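Local coordinates for protein uroporphyrinogen-III synthetase (Pseudomonas syringae pv. tomato, PDB 3RE1) that probably catalyses the cyclisation of the linear tetrapyrrole hydroxymethylbilane to uroporphyrinogen III, with release of water, in porphyrin biosynthesis, at residues L17-P22 with A28-L33; Q203-L208 with L222-P227. All coordinates share one frame; numbering follows the deposited sequence.

Interaction 1 of 2, residues L17-P22 with A28-L33; sequences LLLTRP and ALARVL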
loop_
_atom_site.group_PDB
_atom_site.type_symbol
_atom_site.label_atom_id
_atom_site.label_comp_id
_atom_site.label_asym_id
_atom_site.label_seq_id
_atom_site.Cartn_x
_atom_site.Cartn_y
_atom_site.Cartn_z
ATOM N N LEU A 17 19.464 5.704 3.860
ATOM C CA LEU A 17 18.166 5.150 4.188
ATOM C C LEU A 17 18.062 3.650 4.072
ATOM O O LEU A 17 18.790 3.030 3.317
ATOM C CB LEU A 17 17.123 5.808 3.304
ATOM C CG LEU A 17 17.098 7.313 3.538
ATOM C CD1 LEU A 17 16.090 7.911 2.605
ATOM C CD2 LEU A 17 16.737 7.631 5.002
ATOM N N LEU A 18 17.154 3.077 4.848
ATOM C CA LEU A 18 16.838 1.663 4.772
ATOM C C LEU A 18 15.456 1.653 4.136
ATOM O O LEU A 18 14.640 2.508 4.459
ATOM C CB LEU A 18 16.729 1.061 6.171
ATOM C CG LEU A 18 16.924 -0.458 6.330
ATOM C CD1 LEU A 18 16.058 -0.978 7.467
ATOM C CD2 LEU A 18 16.554 -1.187 5.099
ATOM N N LEU A 19 15.214 0.721 3.214
ATOM C CA LEU A 19 13.954 0.630 2.490
ATOM C C LEU A 19 13.434 -0.727 2.789
ATOM O O LEU A 19 14.183 -1.703 2.743
ATOM C CB LEU A 19 14.146 0.789 0.996
ATOM C CG LEU A 19 14.829 2.076 0.519
ATOM C CD1 LEU A 19 14.928 2.090 -1.019
ATOM C CD2 LEU A 19 14.080 3.255 0.978
ATOM N N THR A 20 12.142 -0.784 3.121
ATOM C CA THR A 20 11.513 -2.038 3.520
ATOM C C THR A 20 10.399 -2.602 2.626
ATOM O O THR A 20 9.916 -3.723 2.855
ATOM C CB THR A 20 10.971 -1.924 4.932
ATOM O OG1 THR A 20 9.917 -0.958 4.940
ATOM C CG2 THR A 20 12.103 -1.505 5.906
ATOM N N ARG A 21 10.016 -1.861 1.591
ATOM C CA ARG A 21 8.969 -2.340 0.698
ATOM C C ARG A 21 9.396 -3.522 -0.215
ATOM O O ARG A 21 10.527 -4.002 -0.138
ATOM C CB ARG A 21 8.445 -1.153 -0.104
ATOM C CG ARG A 21 9.323 -0.694 -1.214
ATOM C CD ARG A 21 8.839 0.648 -1.657
ATOM N NE ARG A 21 9.125 1.598 -0.603
ATOM C CZ ARG A 21 8.543 2.782 -0.457
ATOM N NH1 ARG A 21 7.620 3.188 -1.310
ATOM N NH2 ARG A 21 8.893 3.554 0.561
ATOM N N PRO A 22 8.482 -4.014 -1.073
ATOM C CA PRO A 22 8.749 -5.129 -2.015
ATOM C C PRO A 22 9.976 -4.935 -2.880
ATOM O O PRO A 22 10.354 -3.806 -3.207
ATOM C CB PRO A 22 7.494 -5.166 -2.901
ATOM C CG PRO A 22 6.420 -4.689 -1.981
ATOM C CD PRO A 22 7.071 -3.579 -1.150
ATOM N N ALA A 28 13.280 0.240 -7.611
ATOM C CA ALA A 28 13.000 1.454 -8.373
ATOM C C ALA A 28 13.190 2.672 -7.509
ATOM O O ALA A 28 13.756 3.680 -7.942
ATOM C CB ALA A 28 11.588 1.435 -8.896
ATOM N N LEU A 29 12.689 2.580 -6.282
ATOM C CA LEU A 29 12.836 3.653 -5.325
ATOM C C LEU A 29 14.321 3.871 -5.115
ATOM O O LEU A 29 14.791 5.005 -5.014
ATOM C CB LEU A 29 12.162 3.294 -4.000
ATOM C CG LEU A 29 12.202 4.378 -2.914
ATOM C CD1 LEU A 29 11.613 5.668 -3.428
ATOM C CD2 LEU A 29 11.436 3.955 -1.670
ATOM N N ALA A 30 15.053 2.766 -5.048
ATOM C CA ALA A 30 16.493 2.801 -4.825
ATOM C C ALA A 30 17.144 3.607 -5.928
ATOM O O ALA A 30 18.025 4.426 -5.662
ATOM C CB ALA A 30 17.059 1.401 -4.797
ATOM N N ARG A 31 16.684 3.380 -7.161
ATOM C CA ARG A 31 17.155 4.110 -8.325
ATOM C C ARG A 31 16.890 5.624 -8.197
ATOM O O ARG A 31 17.835 6.411 -8.117
ATOM C CB ARG A 31 16.489 3.552 -9.589
ATOM C CG ARG A 31 17.235 3.866 -10.880
ATOM C CD ARG A 31 18.517 3.024 -11.012
ATOM N NE ARG A 31 18.225 1.594 -11.137
ATOM C CZ ARG A 31 17.869 0.991 -12.277
ATOM N NH1 ARG A 31 17.758 1.686 -13.413
ATOM N NH2 ARG A 31 17.614 -0.314 -12.277
ATOM N N VAL A 32 15.620 6.035 -8.173
ATOM C CA VAL A 32 15.309 7.465 -8.125
ATOM C C VAL A 32 16.019 8.152 -6.966
ATOM O O VAL A 32 16.332 9.347 -7.033
ATOM C CB VAL A 32 13.799 7.735 -8.024
ATOM C CG1 VAL A 32 13.142 6.716 -7.101
ATOM C CG2 VAL A 32 13.580 9.167 -7.512
ATOM N N LEU A 33 16.279 7.389 -5.908
ATOM C CA LEU A 33 16.980 7.909 -4.748
ATOM C C LEU A 33 18.462 8.043 -5.102
ATOM O O LEU A 33 19.081 9.081 -4.853
ATOM C CB LEU A 33 16.775 6.963 -3.554
ATOM C CG LEU A 33 16.138 7.458 -2.239
ATOM C CD1 LEU A 33 14.945 8.373 -2.481
ATOM C CD2 LEU A 33 15.716 6.249 -1.408
#
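Leu-19 and Leu-29 form the centre of an apolar contact between a strand and the helix that packs on it. Both methyls of Leu-19 take part. Leu-19 CD2 lies 3.8 Å from Leu-29 CD2, and Leu-19 CD1 is 4.0 Å from Leu-29 CG. The same Leu-19 CD2 meets Leu-33 CD2 tip to tip at 4.2 Å. Leu-19 CD1 also reaches the helix backbone, 4.1 Å from Ala-30 N. At the far end Leu-17 CD1 approaches Leu-33 CD2 more loosely, at 4.4 Å. The CG of Leu-29 stands opposite its backbone N (chi1 -178°), which carries CD2 toward Leu-19 and Arg-21.

The segments belong to the beta-alpha-beta unit of strand 16-19, helix 23-34 and strand 39-42. The chain leaves the strand and doubles back along the helix, so the two axes are nearly antiparallel (156°) and 10.3 Å apart at their closest. Leu-17 and Leu-19 pair through their backbones with Ser-41 of the next strand.

Arg-21 adds a different kind of packing. Its chain bends at chi3 (69°) and lays one guanidinium face over Leu-29. The CD2 methyl of Leu-29 sits above the centre of that face, 3.3 Å from Arg-21 CZ. The polar end is held from outside the unit: Arg-21 NH1 hydrogen-bonds to Ala-249 O. On the helix, Leu-29 and Leu-33 also touch Ala-251 and Leu-255 of helix 251-260.

Interaction 2 of 2, residues Q203-L208 with L222-P227; sequences QGFEHL and LPLFVP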
loop_
_atom_site.group_PDB
_atom_site.type_symbol
_atom_site.label_atom_id
_atom_site.label_comp_id
_atom_site.label_asym_id
_atom_site.label_seq_id
_atom_site.Cartn_x
_atom_site.Cartn_y
_atom_site.Cartn_z
ATOM N N GLN A 203 1.376 -2.615 7.707
ATOM C CA GLN A 203 1.803 -3.994 7.949
ATOM C C GLN A 203 3.281 -4.020 7.574
ATOM O O GLN A 203 3.983 -5.012 7.792
ATOM C CB GLN A 203 0.991 -4.990 7.120
ATOM C CG GLN A 203 1.437 -5.153 5.682
ATOM C CD GLN A 203 0.309 -5.646 4.755
ATOM O OE1 GLN A 203 -0.541 -6.463 5.153
ATOM N NE2 GLN A 203 0.313 -5.159 3.506
ATOM N N GLY A 204 3.738 -2.893 7.024
ATOM C CA GLY A 204 5.140 -2.724 6.708
ATOM C C GLY A 204 5.886 -2.347 7.975
ATOM O O GLY A 204 7.001 -2.811 8.172
ATOM N N PHE A 205 5.270 -1.510 8.825
ATOM C CA PHE A 205 5.892 -1.093 10.079
ATOM C C PHE A 205 5.888 -2.302 11.020
ATOM O O PHE A 205 6.796 -2.503 11.825
ATOM C CB PHE A 205 5.173 0.084 10.753
ATOM C CG PHE A 205 5.685 0.341 12.139
ATOM C CD1 PHE A 205 7.004 0.730 12.338
ATOM C CD2 PHE A 205 4.899 0.096 13.244
ATOM C CE1 PHE A 205 7.490 0.878 13.589
ATOM C CE2 PHE A 205 5.407 0.255 14.525
ATOM C CZ PHE A 205 6.698 0.632 14.687
ATOM N N GLU A 206 4.836 -3.100 10.919
ATOM C CA GLU A 206 4.820 -4.402 11.546
ATOM C C GLU A 206 5.757 -5.110 10.588
ATOM O O GLU A 206 5.957 -4.637 9.460
ATOM C CB GLU A 206 3.433 -5.010 11.440
ATOM C CG GLU A 206 2.344 -4.292 12.243
ATOM C CD GLU A 206 0.917 -4.558 11.699
ATOM O OE1 GLU A 206 0.748 -5.492 10.866
ATOM O OE2 GLU A 206 -0.036 -3.837 12.104
ATOM N N HIS A 207 6.351 -6.222 10.994
ATOM C CA HIS A 207 7.342 -6.880 10.132
ATOM C C HIS A 207 8.690 -6.109 10.160
ATOM O O HIS A 207 9.631 -6.454 9.438
ATOM C CB HIS A 207 6.838 -7.015 8.660
ATOM C CG HIS A 207 5.642 -7.912 8.483
ATOM N ND1 HIS A 207 5.257 -8.410 7.249
ATOM C CD2 HIS A 207 4.727 -8.388 9.378
ATOM C CE1 HIS A 207 4.165 -9.149 7.390
ATOM N NE2 HIS A 207 3.824 -9.151 8.672
ATOM N N LEU A 208 8.755 -5.039 10.948
ATOM C CA LEU A 208 9.969 -4.232 11.086
ATOM C C LEU A 208 10.269 -4.290 12.538
ATOM O O LEU A 208 11.343 -4.675 12.935
ATOM C CB LEU A 208 9.746 -2.776 10.719
ATOM C CG LEU A 208 10.894 -1.812 11.115
ATOM C CD1 LEU A 208 12.169 -2.175 10.369
ATOM C CD2 LEU A 208 10.548 -0.329 10.866
ATOM N N LEU A 222 16.163 6.263 15.596
ATOM C CA LEU A 222 16.475 6.665 14.210
ATOM C C LEU A 222 15.284 7.289 13.523
ATOM O O LEU A 222 14.146 6.977 13.841
ATOM C CB LEU A 222 16.919 5.459 13.394
ATOM C CG LEU A 222 18.163 4.808 13.975
ATOM C CD1 LEU A 222 18.306 3.378 13.453
ATOM C CD2 LEU A 222 19.370 5.698 13.631
ATOM N N PRO A 223 15.530 8.198 12.579
ATOM C CA PRO A 223 14.404 8.812 11.887
ATOM C C PRO A 223 13.594 7.755 11.197
ATOM O O PRO A 223 14.138 6.941 10.461
ATOM C CB PRO A 223 15.066 9.744 10.886
ATOM C CG PRO A 223 16.314 10.192 11.644
ATOM C CD PRO A 223 16.795 8.896 12.294
ATOM N N LEU A 224 12.289 7.768 11.436
ATOM C CA LEU A 224 11.417 6.805 10.808
ATOM C C LEU A 224 10.441 7.494 9.865
ATOM O O LEU A 224 9.601 8.289 10.308
ATOM C CB LEU A 224 10.681 5.992 11.876
ATOM C CG LEU A 224 9.582 5.054 11.371
ATOM C CD1 LEU A 224 10.180 3.989 10.487
ATOM C CD2 LEU A 224 8.823 4.474 12.558
ATOM N N PHE A 225 10.534 7.160 8.582
ATOM C CA PHE A 225 9.685 7.755 7.549
ATOM C C PHE A 225 8.418 6.922 7.204
ATOM O O PHE A 225 8.469 5.916 6.477
ATOM C CB PHE A 225 10.522 7.996 6.284
ATOM C CG PHE A 225 11.609 9.015 6.469
ATOM C CD1 PHE A 225 12.827 8.649 7.031
ATOM C CD2 PHE A 225 11.391 10.358 6.130
ATOM C CE1 PHE A 225 13.820 9.597 7.244
ATOM C CE2 PHE A 225 12.354 11.313 6.334
ATOM C CZ PHE A 225 13.590 10.939 6.889
ATOM N N VAL A 226 7.289 7.356 7.756
ATOM C CA VAL A 226 6.023 6.668 7.597
ATOM C C VAL A 226 5.179 7.320 6.514
ATOM O O VAL A 226 5.223 8.542 6.333
ATOM C CB VAL A 226 5.253 6.677 8.913
ATOM C CG1 VAL A 226 6.192 6.227 9.987
ATOM C CG2 VAL A 226 4.684 8.083 9.219
ATOM N N PRO A 227 4.384 6.518 5.795
ATOM C CA PRO A 227 3.565 6.990 4.687
ATOM C C PRO A 227 2.367 7.840 5.089
ATOM O O PRO A 227 1.902 8.651 4.281
ATOM C CB PRO A 227 3.086 5.685 4.030
ATOM C CG PRO A 227 3.925 4.599 4.614
ATOM C CD PRO A 227 4.199 5.071 5.992
#
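Leu-208 N makes a weak hydrogen bond to Phe-205 O (3.3 Å), which links the two residues that meet Leu-224. The bond spans the turn that follows helix 202-205, where Glu-206 is the first residue to leave helical geometry. No hydrogen bond joins the two segments. The contact itself is apolar, small and buried.

Leu-224 uses a different methyl for each partner. Leu-224 CD2 comes to the ring obliquely, 4.0 Å from Phe-205 CE1 and 4.2 Å from Phe-205 CD1. Leu-224 CD1 is 4.4 Å from Leu-208 CD2, a looser touch. The Phe-205 and Leu-224 side chains run roughly perpendicular to each other. Phe-205 has CG opposite its backbone N (chi1 170°), and this swings the ring out to the leucine. The closest pair of CA atoms across the segments, Phe-205 CA and Val-226 CA, is 8.1 Å apart.

Strand 224-226 lies between strands 196-198 and 243-245 in a parallel sheet. Leu-224 bonds through its backbone to Asn-242 and Ile-244, while Phe-225 bonds to Leu-197 and Val-199. Helix 229-238 closes over the contact: Ala-238 touches Phe-205 and Ala-235 touches Leu-224. Phe-225 packs instead on helix 251-260.

Both contacts pack on one five-stranded parallel sheet, with centres about 13 Å apart. Interaction 1 is complete within the first strand-helix pair, and interaction 2 follows far later in the chain. Their strands, 16-19 and 224-226, are separated in the sheet by strand 196-198. The strand order 2-1-3-4-5 is that of a flavodoxin-like doubly wound fold. Early and late parts of the chain thus build one domain. The mixed sheet is made from the chain between them, consistent with the two-domain architecture of the family. The contacts meet directly where Leu-17 CD2 packs on Phe-225 CE1 at 4.2 Å. Both of these residues also touch Leu-258 of helix 251-260.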